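Local structure of coenzyme F420-dependent N(5),N(10)-methenyltetrahydromethanopterin reductase-related protein (Desulfurobacterium thermolithotrophum DSM 11699, 6HUZ) at the interface of chains A and B. The protein binds the iron-guanylylpyridinol cofactor and, as a bacterial paralog of [Fe]-hydrogenase, uses tetrahydrofolate derivatives as substrates. Coordinates in Å, arbitrary orientation; residue numbers count along the deposited sequence, not the author numbering. Chains: chain A/B, Coenzyme F420-dependent N(5),N(10)-methenyltetrahydromethanopterin reductase-related protein.

Contact 1: the interface of chains A and B. Residues chain A 246, 258-259, 262, 264, 267, 291, 294; chain B 210-211, 214, 218.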
# COMPACT_ATOMS: atom_id res chain seq x y z
N ILE A 246 4.25 2.63 -2.77
CA ILE A 246 3.18 3.33 -3.49
C ILE A 246 2.60 4.39 -2.58
O ILE A 246 2.46 5.51 -3.01
CB ILE A 246 2.05 2.38 -3.99
CG1 ILE A 246 2.63 1.42 -5.09
CG2 ILE A 246 0.86 3.21 -4.55
CD1 ILE A 246 1.70 0.25 -5.38
N LEU A 258 3.83 9.39 -8.54
CA LEU A 258 3.72 7.93 -8.47
C LEU A 258 3.88 7.33 -9.86
O LEU A 258 4.64 6.38 -10.04
CB LEU A 258 2.32 7.56 -7.94
CG LEU A 258 2.03 6.06 -8.00
CD1 LEU A 258 2.88 5.29 -7.00
CD2 LEU A 258 0.57 5.80 -7.75
N ILE A 259 3.15 7.89 -10.82
CA ILE A 259 3.18 7.40 -12.20
C ILE A 259 4.57 7.62 -12.84
O ILE A 259 5.11 6.69 -13.44
CB ILE A 259 2.06 8.06 -13.04
CG1 ILE A 259 0.65 7.59 -12.56
CG2 ILE A 259 2.26 7.78 -14.53
CD1 ILE A 259 -0.51 8.57 -12.94
N LEU A 262 7.41 5.28 -10.75
CA LEU A 262 7.40 3.81 -10.86
C LEU A 262 7.66 3.32 -12.30
O LEU A 262 8.28 2.25 -12.49
CB LEU A 262 6.06 3.23 -10.37
CG LEU A 262 5.85 3.19 -8.88
CD1 LEU A 262 4.45 2.66 -8.55
CD2 LEU A 262 6.90 2.30 -8.21
N VAL A 264 5.22 3.04 -15.72
CA VAL A 264 4.15 2.10 -16.11
C VAL A 264 4.71 1.03 -17.09
O VAL A 264 4.43 -0.16 -16.96
CB VAL A 264 2.98 2.90 -16.76
CG1 VAL A 264 2.02 1.98 -17.49
CG2 VAL A 264 2.24 3.71 -15.70
N MET A 267 6.65 -1.47 -15.11
CA MET A 267 5.80 -2.32 -14.32
C MET A 267 5.14 -3.33 -15.23
O MET A 267 5.12 -4.51 -14.93
CB MET A 267 4.74 -1.49 -13.63
CG MET A 267 5.30 -0.66 -12.50
SD MET A 267 3.97 -0.04 -11.44
CE MET A 267 3.21 1.15 -12.52
N LEU A 291 -3.07 -2.07 -17.55
CA LEU A 291 -1.84 -1.30 -17.77
C LEU A 291 -1.60 -1.06 -19.25
O LEU A 291 -0.98 -0.07 -19.59
CB LEU A 291 -0.62 -2.01 -17.18
CG LEU A 291 -0.61 -2.13 -15.65
CD1 LEU A 291 0.61 -2.91 -15.19
CD2 LEU A 291 -0.66 -0.77 -14.99
N ILE A 294 -3.64 2.04 -20.09
CA ILE A 294 -3.76 2.98 -18.98
C ILE A 294 -3.64 4.45 -19.40
O ILE A 294 -4.38 5.27 -18.86
CB ILE A 294 -2.79 2.62 -17.84
CG1 ILE A 294 -3.22 3.31 -16.55
CG2 ILE A 294 -1.34 2.95 -18.20
CD1 ILE A 294 -2.76 2.63 -15.37
N THR B 210 2.56 -4.78 -6.42
CA THR B 210 2.83 -3.40 -6.85
C THR B 210 1.86 -2.99 -7.98
O THR B 210 1.16 -1.98 -7.88
CB THR B 210 4.30 -3.25 -7.32
OG1 THR B 210 5.19 -3.49 -6.24
CG2 THR B 210 4.60 -1.83 -7.87
N ALA B 211 1.81 -3.81 -9.03
CA ALA B 211 0.94 -3.51 -10.17
C ALA B 211 -0.56 -3.61 -9.84
O ALA B 211 -1.29 -2.79 -10.32
CB ALA B 211 1.30 -4.43 -11.35
N PHE B 214 -1.40 -0.47 -7.72
CA PHE B 214 -1.25 0.72 -8.55
C PHE B 214 -2.43 0.79 -9.49
O PHE B 214 -3.05 1.85 -9.58
CB PHE B 214 0.05 0.64 -9.37
CG PHE B 214 0.12 1.70 -10.43
CD1 PHE B 214 0.63 2.95 -10.15
CD2 PHE B 214 -0.36 1.45 -11.71
CE1 PHE B 214 0.67 3.94 -11.13
CE2 PHE B 214 -0.30 2.42 -12.68
CZ PHE B 214 0.20 3.66 -12.39
N ILE B 218 -5.58 3.60 -9.63
CA ILE B 218 -6.00 4.37 -10.80
C ILE B 218 -7.49 4.09 -11.03
O ILE B 218 -8.23 5.00 -11.38
CB ILE B 218 -5.15 4.03 -12.03
CG1 ILE B 218 -3.66 4.35 -11.75
CG2 ILE B 218 -5.66 4.79 -13.26
CD1 ILE B 218 -3.38 5.78 -11.27

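Contact 2: the interface of chains A and B. Residues chain A 24, 148-150, 155, 158; chain B 269-270, 272-273.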
# COMPACT_ATOMS: atom_id res chain seq x y z
N LEU A 24 -27.33 2.35 -7.13
CA LEU A 24 -27.35 1.43 -5.99
C LEU A 24 -28.73 0.88 -5.65
O LEU A 24 -28.86 -0.34 -5.49
CB LEU A 24 -26.73 2.12 -4.78
CG LEU A 24 -25.25 2.50 -4.96
CD1 LEU A 24 -24.87 3.61 -4.01
CD2 LEU A 24 -24.32 1.29 -4.77
N ALA A 148 -20.60 2.70 5.76
CA ALA A 148 -19.75 2.05 4.73
C ALA A 148 -20.70 1.66 3.60
O ALA A 148 -20.70 0.53 3.09
CB ALA A 148 -19.07 0.81 5.31
N ALA A 149 -21.59 2.61 3.29
CA ALA A 149 -22.67 2.48 2.31
C ALA A 149 -23.51 3.74 2.47
O ALA A 149 -23.27 4.52 3.40
CB ALA A 149 -23.55 1.24 2.65
N ILE A 150 -24.50 3.95 1.58
CA ILE A 150 -25.37 5.10 1.70
C ILE A 150 -26.66 4.62 2.40
O ILE A 150 -27.44 3.87 1.79
CB ILE A 150 -25.67 5.73 0.31
CG1 ILE A 150 -24.34 6.27 -0.32
CG2 ILE A 150 -26.75 6.83 0.44
CD1 ILE A 150 -24.51 6.72 -1.81
N GLN A 155 -27.76 -1.90 -0.15
CA GLN A 155 -26.39 -2.30 0.22
C GLN A 155 -26.11 -1.96 1.68
O GLN A 155 -25.25 -2.59 2.29
CB GLN A 155 -25.32 -1.56 -0.66
CG GLN A 155 -25.28 -1.99 -2.12
CD GLN A 155 -26.36 -1.37 -2.99
OE1 GLN A 155 -27.12 -0.47 -2.58
NE2 GLN A 155 -26.47 -1.83 -4.23
N HIS A 158 -25.17 -2.82 7.42
CA HIS A 158 -24.22 -2.98 8.52
C HIS A 158 -23.73 -1.63 8.94
O HIS A 158 -24.01 -0.63 8.28
CB HIS A 158 -22.94 -3.72 7.91
CG HIS A 158 -22.55 -3.07 6.60
ND1 HIS A 158 -23.07 -3.53 5.39
CD2 HIS A 158 -21.82 -1.96 6.37
CE1 HIS A 158 -22.61 -2.70 4.47
NE2 HIS A 158 -21.86 -1.73 5.01
N ALA B 269 -18.50 -6.19 2.48
CA ALA B 269 -19.76 -5.48 2.63
C ALA B 269 -19.60 -4.04 2.18
O ALA B 269 -20.35 -3.57 1.33
CB ALA B 269 -20.20 -5.53 4.08
N SER B 270 -18.60 -3.34 2.75
CA SER B 270 -18.32 -1.94 2.41
C SER B 270 -18.09 -1.75 0.88
O SER B 270 -18.60 -0.80 0.29
CB SER B 270 -17.06 -1.47 3.15
OG SER B 270 -16.65 -0.18 2.72
N GLN B 272 -19.29 -3.26 -1.64
CA GLN B 272 -20.49 -3.33 -2.47
C GLN B 272 -21.00 -1.94 -2.88
O GLN B 272 -21.51 -1.77 -4.00
CB GLN B 272 -21.63 -4.09 -1.75
CG GLN B 272 -21.30 -5.55 -1.43
CD GLN B 272 -20.53 -6.26 -2.54
OE1 GLN B 272 -21.05 -6.53 -3.62
NE2 GLN B 272 -19.27 -6.59 -2.30
N SER B 273 -20.86 -0.95 -2.01
CA SER B 273 -21.35 0.40 -2.27
C SER B 273 -20.42 1.22 -3.15
O SER B 273 -20.75 2.35 -3.49
CB SER B 273 -21.67 1.11 -0.98
OG SER B 273 -22.84 0.55 -0.42
O HOH W 1 -24.91 2.16 -0.70
O HOH W 2 -21.78 -1.21 1.34

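Contact 3: the interface of chains A and B. Residues chain A 314-315, 318-320, 323; chain B 320, 323-324, 327, 336.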
# COMPACT_ATOMS: atom_id res chain seq x y z
N THR A 314 13.61 11.22 -0.63
CA THR A 314 12.92 10.57 0.47
C THR A 314 13.15 9.08 0.42
O THR A 314 13.65 8.55 -0.58
CB THR A 314 11.41 10.87 0.50
OG1 THR A 314 10.88 10.44 1.77
CG2 THR A 314 10.65 10.18 -0.64
N TYR A 315 12.79 8.42 1.50
CA TYR A 315 12.89 6.99 1.70
C TYR A 315 11.49 6.41 1.52
O TYR A 315 10.76 6.25 2.52
CB TYR A 315 13.35 6.71 3.12
CG TYR A 315 14.81 6.98 3.36
CD1 TYR A 315 15.76 6.00 3.12
CD2 TYR A 315 15.24 8.21 3.81
CE1 TYR A 315 17.11 6.23 3.34
CE2 TYR A 315 16.59 8.46 4.03
CZ TYR A 315 17.52 7.47 3.81
OH TYR A 315 18.86 7.70 4.01
N ALA A 318 10.59 3.21 3.71
CA ALA A 318 10.76 3.18 5.16
C ALA A 318 9.46 2.68 5.85
O ALA A 318 8.39 3.26 5.66
CB ALA A 318 11.15 4.57 5.67
N PRO A 319 9.54 1.56 6.61
CA PRO A 319 8.33 1.01 7.25
C PRO A 319 7.78 1.87 8.38
O PRO A 319 8.37 1.97 9.45
CB PRO A 319 8.79 -0.38 7.73
CG PRO A 319 10.11 -0.61 7.12
CD PRO A 319 10.72 0.73 6.91
N SER A 320 6.62 2.47 8.14
CA SER A 320 5.97 3.32 9.15
C SER A 320 5.98 2.77 10.57
O SER A 320 6.44 3.46 11.47
CB SER A 320 4.53 3.65 8.75
OG SER A 320 4.52 4.70 7.81
N LEU A 323 9.35 3.34 12.12
CA LEU A 323 9.61 4.77 12.37
C LEU A 323 8.75 5.22 13.58
O LEU A 323 9.18 6.02 14.40
CB LEU A 323 9.21 5.64 11.16
CG LEU A 323 10.12 5.62 9.93
CD1 LEU A 323 9.32 5.94 8.66
CD2 LEU A 323 11.23 6.61 10.06
N SER B 320 4.75 7.42 6.21
CA SER B 320 6.21 7.28 6.22
C SER B 320 6.99 8.52 5.80
O SER B 320 7.84 8.97 6.56
CB SER B 320 6.66 6.09 5.38
OG SER B 320 6.51 4.89 6.11
N LEU B 323 7.10 10.97 8.64
CA LEU B 323 7.93 10.50 9.76
C LEU B 323 9.42 10.59 9.35
O LEU B 323 10.28 10.91 10.16
CB LEU B 323 7.63 9.01 10.09
CG LEU B 323 6.32 8.69 10.82
CD1 LEU B 323 5.86 7.27 10.49
CD2 LEU B 323 6.49 8.81 12.30
N VAL B 324 9.72 10.29 8.09
CA VAL B 324 11.10 10.35 7.58
C VAL B 324 11.62 11.80 7.69
O VAL B 324 12.73 12.03 8.20
CB VAL B 324 11.21 9.76 6.15
CG1 VAL B 324 12.57 10.10 5.50
CG2 VAL B 324 11.02 8.25 6.17
N MET B 327 12.24 12.70 11.41
CA MET B 327 13.40 11.96 11.91
C MET B 327 14.69 12.57 11.37
O MET B 327 15.63 12.79 12.14
CB MET B 327 13.32 10.49 11.51
CG MET B 327 12.46 9.69 12.43
SD MET B 327 13.22 9.59 14.07
CE MET B 327 14.29 8.21 13.79
N LEU B 336 19.12 7.86 10.82
CA LEU B 336 17.93 7.33 10.17
C LEU B 336 18.24 6.09 9.31
O LEU B 336 17.40 5.20 9.25
CB LEU B 336 17.20 8.42 9.36
CG LEU B 336 15.91 8.01 8.66
CD1 LEU B 336 14.97 7.29 9.60
CD2 LEU B 336 15.24 9.17 8.08

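Contact 4: the interface of chains A and B. Residues chain A 253, 261, 310, 313-314, 316; chain B 165-166.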
# COMPACT_ATOMS: atom_id res chain seq x y z
N TYR A 253 4.57 12.87 -3.45
CA TYR A 253 4.60 13.44 -4.80
C TYR A 253 3.31 13.40 -5.58
O TYR A 253 3.30 13.82 -6.73
CB TYR A 253 5.73 12.75 -5.63
CG TYR A 253 7.08 12.66 -4.95
CD1 TYR A 253 7.89 13.78 -4.82
CD2 TYR A 253 7.59 11.44 -4.52
CE1 TYR A 253 9.17 13.69 -4.25
CE2 TYR A 253 8.83 11.34 -3.92
CZ TYR A 253 9.63 12.47 -3.79
OH TYR A 253 10.85 12.33 -3.17
N LEU A 261 7.59 8.18 -11.37
CA LEU A 261 8.67 7.44 -10.74
C LEU A 261 8.59 5.92 -10.86
O LEU A 261 9.63 5.31 -11.06
CB LEU A 261 8.81 7.88 -9.29
CG LEU A 261 9.18 9.38 -9.17
CD1 LEU A 261 8.85 9.91 -7.78
CD2 LEU A 261 10.65 9.61 -9.52
N PRO A 310 10.95 15.22 -8.93
CA PRO A 310 10.94 15.21 -7.45
C PRO A 310 11.72 16.41 -6.90
O PRO A 310 12.88 16.59 -7.25
CB PRO A 310 11.61 13.88 -7.10
CG PRO A 310 12.51 13.60 -8.25
CD PRO A 310 11.77 14.12 -9.47
N PRO A 313 14.65 14.47 -2.02
CA PRO A 313 14.69 13.01 -1.83
C PRO A 313 13.92 12.51 -0.63
O PRO A 313 13.61 13.27 0.28
CB PRO A 313 16.19 12.74 -1.66
CG PRO A 313 16.73 13.97 -1.08
CD PRO A 313 15.93 15.10 -1.66
N THR A 314 13.61 11.22 -0.63
CA THR A 314 12.92 10.57 0.47
C THR A 314 13.15 9.08 0.42
O THR A 314 13.65 8.55 -0.58
CB THR A 314 11.41 10.87 0.50
OG1 THR A 314 10.88 10.44 1.77
CG2 THR A 314 10.65 10.18 -0.64
N THR A 316 11.11 6.11 0.28
CA THR A 316 9.76 5.59 0.03
C THR A 316 9.41 4.28 0.71
O THR A 316 8.25 4.06 0.98
CB THR A 316 9.52 5.46 -1.48
OG1 THR A 316 10.40 4.49 -2.00
CG2 THR A 316 9.72 6.77 -2.22
N GLU B 165 18.27 9.03 -8.57
CA GLU B 165 17.04 9.75 -8.28
C GLU B 165 16.44 9.34 -6.93
O GLU B 165 16.41 8.15 -6.60
CB GLU B 165 16.05 9.60 -9.44
CG GLU B 165 14.81 10.46 -9.27
CD GLU B 165 14.01 10.59 -10.55
OE1 GLU B 165 13.85 9.57 -11.26
OE2 GLU B 165 13.54 11.72 -10.84
N LEU B 166 16.00 10.35 -6.15
CA LEU B 166 15.41 10.24 -4.81
C LEU B 166 16.47 9.97 -3.73
O LEU B 166 16.09 9.92 -2.56
CB LEU B 166 14.29 9.20 -4.73
CG LEU B 166 13.19 9.36 -5.76
CD1 LEU B 166 12.06 8.40 -5.50
CD2 LEU B 166 12.67 10.76 -5.77

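Contact 1: the interface of chains A and B
B:Phe214, on helix 207-228, plugs a pocket built by A:Leu258, A:Met267 and A:Ile294 in the intertwined helical core characteristic of [Fe]-hydrogenase (Hmd) family dimers. The pocket draws on helices 232-262, 264-271 and 294-297 of chain A. CG of B:Phe214 stands anti to the backbone N (chi1 169°), which sends the ring off its own helix and into the partner. The thioether methyl CE of A:Met267 lies over the ring centre, 3.6 Å from the centroid of B:Phe214, a CH-pi contact reached by a bend of the methionine at chi3 (-70°). CG1 of B:Ile218, from the ring's own chain, covers the opposite face nearer the rim. Around the ring, CD2 of A:Leu258 meets CD1 of B:Phe214 at 3.7 Å, the two side chains running antiparallel. CG1 of A:Ile259 reaches CE1 of B:Phe214 at 3.9 Å. CG2 of A:Val264 touches CZ of B:Phe214, the tip of the ring, at 3.9 Å. CD1 of A:Ile294 packs on CE2 of B:Phe214 at 3.7 Å. Branched aliphatic chains suit this ring because they follow its outline. An alanine at B:Phe214 would probably open a gap beneath A:Met267, leaving its methyl without a ring to cover. SD of A:Met267 lies 4.0 Å from CG2 of B:Thr210.

Contact 2: the interface of chains A and B
The methyl CB of B:Ala269 lies over one face of the A:His158 imidazole, offset toward the rim and 3.7 Å from CE1 of A:His158, a CH-pi contact. Beside it CB of A:Ala148 meets CB of B:Ser270 at 3.7 Å, and CA of A:Ala149 backs onto CB of B:Ser273. Small residues suit both sides, since they let the 148-150 loop approach helix 264-271 closely. A:His158 has CG between its backbone N and carbonyl carbon (chi1 46°), a rotamer that lets NE2 reach the A:Ala148 carbonyl oxygen O at 3.2 Å. That bond is nearly straight and lies in the ring plane, but meets the carbonyl from above its plane (60°). A leucine in place of A:His158 would probably leave the A:Ala148 carbonyl without this donor and the loop freer to turn. No direct polar bond crosses here; water does the bridging. Water 2 links O of A:Ala148, at 2.7 Å, to O of B:Ala269, at 2.8 Å, and to the hydroxyl OG of B:Ser273. The same OG holds water 1 at 2.6 Å, which pairs with the backbone N of A:Ile150 at 2.9 Å. Farther out, NE2 of A:Gln155 donates to O of A:Leu24, which lies in the plane of the glutamine's own side-chain amide, and so ties together two loops that touch B:Ser273. A:Ala148, A:Ala149 and A:Ile150 also line the methenyltetrahydrofolate pocket, so this seam probably helps to position the substrate loop against the partner subunit.

Contact 3: the interface of chains A and B
The ring of A:Tyr315 offers its carbon CD2 to the methyl CG1 of B:Val324 at 3.7 Å, the two side chains crossing at about a right angle. A second flat group, the carbonyl of A:Ala318, receives the hydroxyl of B:Ser320: OG lies 2.5 Å from O of A:Ala318, nearly in line with the C=O bond (158°) and tilted 22° from its plane. OG of A:Ser320 is also hydrogen-bonded to OG of B:Ser320, at 2.6 Å, across the two-fold axis. Each hydroxyl has one proton to give, so the symmetric bonds are probably shared among alternative arrangements. Serine suits this place, being small and able both to donate and to accept. The N-terminal ends of the two copies of helix 320-331 converge here and would probably stabilise the oxygen atoms between them. Farther along the helix, B:Val324 uses its fork: CG1, anti to the backbone N (chi1 167°), faces the tyrosine, while CG2 meets CB of A:Ala318 at 3.7 Å. A:Leu323 splits its methyls likewise, CD1 lying 3.8 Å from CB of B:Leu323 and CD2 3.8 Å from CD1 of B:Leu336. B:Met327 flanks this second methyl. The site joins the C-terminal helices of the two subunits, pairing a polar bridge on the axis with aliphatic contacts beside it.

Contact 4: the interface of chains A and B
B:Leu166 pushes its methyl CD2 between A:Tyr253 and A:Pro310, lying 3.5 Å from CB of the proline. The same CD2 is 3.5 Å from the phenol oxygen OH of A:Tyr253; the tyrosine and leucine side chains lie alongside, pointing opposite ways. CG of B:Leu166 is anti to its carbonyl carbon (chi1 -53°), which turns the forked end toward chain A. A leucine suits the spot because its branched tip can touch an aromatic group and a pyrrolidine ring at once, and the rigid proline offers it a fixed carbon surface. Next to it B:Glu165 stretches out with an extended chain, and its carboxylate straddles two apolar neighbours. OE2 of B:Glu165 comes within 3.3 Å of CD of A:Pro310, while OE1 lies 3.6 Å from CD2 of A:Leu261, so both carboxylate oxygens lie against aliphatic groups of chain A. At the polar rim, the backbone N of A:Thr314 makes a weak, bent hydrogen bond to O of B:Leu166, 3.4 Å long with 136° at the hydrogen. In the fold, B:Glu165 and B:Leu166 belong to the loop between strand 158-163 and helix 174-186. That loop rests against the C-terminal half of helix 232-262 and the stretch joining helix 299-306 to helix 320-331 in chain A.

Contacts 3 and 4 lie closest together, with C-alpha centres about 13 Å apart, and share A:Thr314. Contact 1 is about 15 Å from contact 4 and 22 Å from contact 3; helix 232-262 of chain A serves both contacts 1 and 4. Contact 2 stands apart, about 27 Å from contact 1 and 35 to 37 Å from the others. Yet helix 264-271 works in contact 1 from chain A and in contact 2 from chain B. Because the two-fold symmetry repeats every contact, the pair is held at its helical centre, its C-terminal helices and its substrate-binding flanks alike.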